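Local coordinates for extracellular ligand-binding receptor (Rhodopseudomonas palustris, PDB 4EYQ), which probably acts as the periplasmic solute-binding component of a transport system, holding aromatic acids such as 4-hydroxyphenylpyruvate and caffeic acid, at residues P80-V85 with A98-P103. Numbering follows the deposited sequence.
With ENO (3-(4-hydroxy-phenyl)pyruvic acid), chain B; DHC (caffeic acid), chain C.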
loop_
_atom_site.group_PDB
_atom_site.type_symbol
_atom_site.label_atom_id
_atom_site.label_comp_id
_atom_site.label_asym_id
_atom_site.label_seq_id
_atom_site.Cartn_x
_atom_site.Cartn_y
_atom_site.Cartn_z
ATOM N N PRO A 80 4.815 9.936 1.460
ATOM C CA PRO A 80 4.891 11.352 1.957
ATOM C C PRO A 80 3.552 12.111 2.126
ATOM O O PRO A 80 3.327 12.676 3.207
ATOM C CB PRO A 80 5.881 12.035 0.992
ATOM C CG PRO A 80 6.630 10.888 0.361
ATOM C CD PRO A 80 5.678 9.720 0.282
ATOM N N PRO A 81 2.641 12.089 1.118
ATOM C CA PRO A 81 1.331 12.685 1.385
ATOM C C PRO A 81 0.481 11.946 2.436
ATOM O O PRO A 81 -0.365 12.581 3.088
ATOM C CB PRO A 81 0.616 12.600 0.028
ATOM C CG PRO A 81 1.323 11.547 -0.729
ATOM C CD PRO A 81 2.763 11.682 -0.300
ATOM N N THR A 82 0.684 10.633 2.591
ATOM C CA THR A 82 -0.043 9.867 3.627
ATOM C C THR A 82 0.373 10.330 5.040
ATOM O O THR A 82 -0.476 10.503 5.926
ATOM C CB THR A 82 0.129 8.356 3.407
ATOM O OG1 THR A 82 -0.395 8.026 2.113
ATOM C CG2 THR A 82 -0.612 7.523 4.454
ATOM N N VAL A 83 1.661 10.552 5.254
ATOM C CA VAL A 83 2.096 11.158 6.523
ATOM C C VAL A 83 1.335 12.456 6.753
ATOM O O VAL A 83 0.872 12.731 7.873
ATOM C CB VAL A 83 3.609 11.430 6.550
ATOM C CG1 VAL A 83 3.997 12.191 7.810
ATOM C CG2 VAL A 83 4.354 10.094 6.511
ATOM N N ALA A 84 1.201 13.254 5.703
ATOM C CA ALA A 84 0.563 14.551 5.854
ATOM C C ALA A 84 -0.928 14.378 6.228
ATOM O O ALA A 84 -1.429 15.065 7.124
ATOM C CB ALA A 84 0.748 15.402 4.604
ATOM N N VAL A 85 -1.614 13.440 5.590
ATOM C CA VAL A 85 -3.040 13.242 5.872
ATOM C C VAL A 85 -3.233 12.730 7.328
ATOM O O VAL A 85 -4.123 13.189 8.058
ATOM C CB VAL A 85 -3.661 12.229 4.885
ATOM C CG1 VAL A 85 -5.122 11.917 5.263
ATOM C CG2 VAL A 85 -3.550 12.727 3.445
ATOM N N ALA A 98 -5.208 4.845 5.991
ATOM C CA ALA A 98 -4.078 5.079 5.103
ATOM C C ALA A 98 -4.078 4.111 3.923
ATOM O O ALA A 98 -4.280 2.902 4.106
ATOM C CB ALA A 98 -2.771 4.983 5.864
ATOM N N LEU A 99 -3.862 4.626 2.708
ATOM C CA LEU A 99 -3.772 3.707 1.551
ATOM C C LEU A 99 -2.319 3.462 1.096
ATOM O O LEU A 99 -2.084 2.790 0.094
ATOM C CB LEU A 99 -4.674 4.174 0.395
ATOM C CG LEU A 99 -6.169 4.343 0.731
ATOM C CD1 LEU A 99 -6.916 4.844 -0.497
ATOM C CD2 LEU A 99 -6.818 3.048 1.287
ATOM N N ALA A 100 -1.354 3.988 1.845
ATOM C CA ALA A 100 0.064 3.774 1.606
ATOM C C ALA A 100 0.693 3.465 2.949
ATOM O O ALA A 100 0.163 3.902 3.969
ATOM C CB ALA A 100 0.714 5.032 1.026
ATOM N N PRO A 101 1.841 2.746 2.971
ATOM C CA PRO A 101 2.517 2.504 4.252
ATOM C C PRO A 101 2.894 3.832 4.921
ATOM O O PRO A 101 3.060 4.851 4.235
ATOM C CB PRO A 101 3.789 1.728 3.851
ATOM C CG PRO A 101 3.485 1.177 2.492
ATOM C CD PRO A 101 2.586 2.173 1.835
ATOM N N LEU A 102 2.990 3.861 6.243
ATOM C CA LEU A 102 3.651 5.011 6.866
ATOM C C LEU A 102 4.210 4.692 8.221
ATOM O O LEU A 102 3.752 3.752 8.865
ATOM C CB LEU A 102 2.715 6.210 6.963
ATOM C CG LEU A 102 1.713 6.283 8.114
ATOM C CD1 LEU A 102 1.324 7.751 8.256
ATOM C CD2 LEU A 102 0.562 5.403 7.750
ATOM N N PRO A 103 5.194 5.482 8.669
ATOM C CA PRO A 103 5.660 5.337 10.041
ATOM C C PRO A 103 4.548 5.801 11.004
ATOM O O PRO A 103 4.266 6.999 11.090
ATOM C CB PRO A 103 6.870 6.272 10.117
ATOM C CG PRO A 103 6.772 7.184 8.948
ATOM C CD PRO A 103 5.886 6.548 7.930
HETATM O O4 ENO B . 3.938 3.955 -0.093
HETATM C C9 ENO B . 1.614 1.937 -2.013
HETATM C C8 ENO B . 0.845 0.852 -1.629
HETATM C C7 ENO B . 1.455 -0.270 -1.083
HETATM C C6 ENO B . 2.836 -0.330 -0.899
HETATM C C5 ENO B . 3.597 0.769 -1.298
HETATM C C4 ENO B . 2.992 1.904 -1.846
HETATM O O3 ENO B . 0.666 -1.308 -0.713
HETATM C C3 ENO B . 3.823 3.094 -2.307
HETATM C C2 ENO B . 4.326 4.030 -1.245
HETATM C C1 ENO B . 5.299 5.053 -1.643
HETATM O O2 ENO B . 5.781 5.801 -0.769
HETATM O O1 ENO B . 5.645 5.157 -2.848
HETATM C C1 DHC C . 5.531 4.895 -1.727
HETATM O O1 DHC C . 5.898 5.051 -2.920
HETATM C C2 DHC C . 4.872 3.639 -1.295
HETATM C C3 DHC C . 3.956 3.079 -2.060
HETATM C "C1'" DHC C . 3.266 1.825 -1.666
HETATM C "C2'" DHC C . 1.898 1.781 -1.858
HETATM C "C3'" DHC C . 1.199 0.639 -1.527
HETATM C "C4'" DHC C . 1.926 -0.527 -0.957
HETATM C "C5'" DHC C . 3.297 -0.449 -0.758
HETATM C "C6'" DHC C . 3.955 0.729 -1.120
HETATM O "O4'" DHC C . 1.247 -1.657 -0.624
HETATM O "O3'" DHC C . -0.140 0.621 -1.732
HETATM O O2 DHC C . 5.713 5.787 -0.873
#
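Thr-82 OG1 takes part in two hydrogen bonds, with Ser-76 N and Val-78 O, and Thr-82 OG1 lies 3.4 Å from Ala-100 CB. With chi1 at -60°, OG1 stands beside the residue's own N, against the Ala-100 methyl, while Thr-82 CG2, anti to that N, also reaches Leu-102 CD2 and packs 3.6 Å from Ala-98 CB. No hydrogen bond joins the two segments, so the contact rests on van der Waals packing. Ala-100 O is buried without a polar partner, its nearest neighbour across the contact being the Thr-82 methyl, CG2, at 3.7 Å. Leu-102 reaches back to the helix with CD1, which lies 3.9 Å from Val-83 CA, against the backbone. Beside it, Val-83 CG2 meets Pro-103 CD at 4.1 Å, the two side chains crossing at about a right angle. Behind this interface is the ligand pocket, where two overlapping ligands are alternative occupants: Ala-100 CB lies 3.6 Å from O4 of 3-(4-hydroxyphenyl)pyruvic acid, Pro-101 CG 3.6 Å from C5' of caffeic acid. Thr-79, hydrogen-bonded to the former through OG1 and the latter through N, is also hydrogen-bonded to Pro-101 O through OG1. The contact thus closes a beta-alpha-beta unit (strand 72-75, helix 79-92, neighbouring parallel strand 96-98) in one lobe of the periplasmic binding fold, joining its helix, flanked by helix 54-66, to the pocket-lining loop toward helix 106-109.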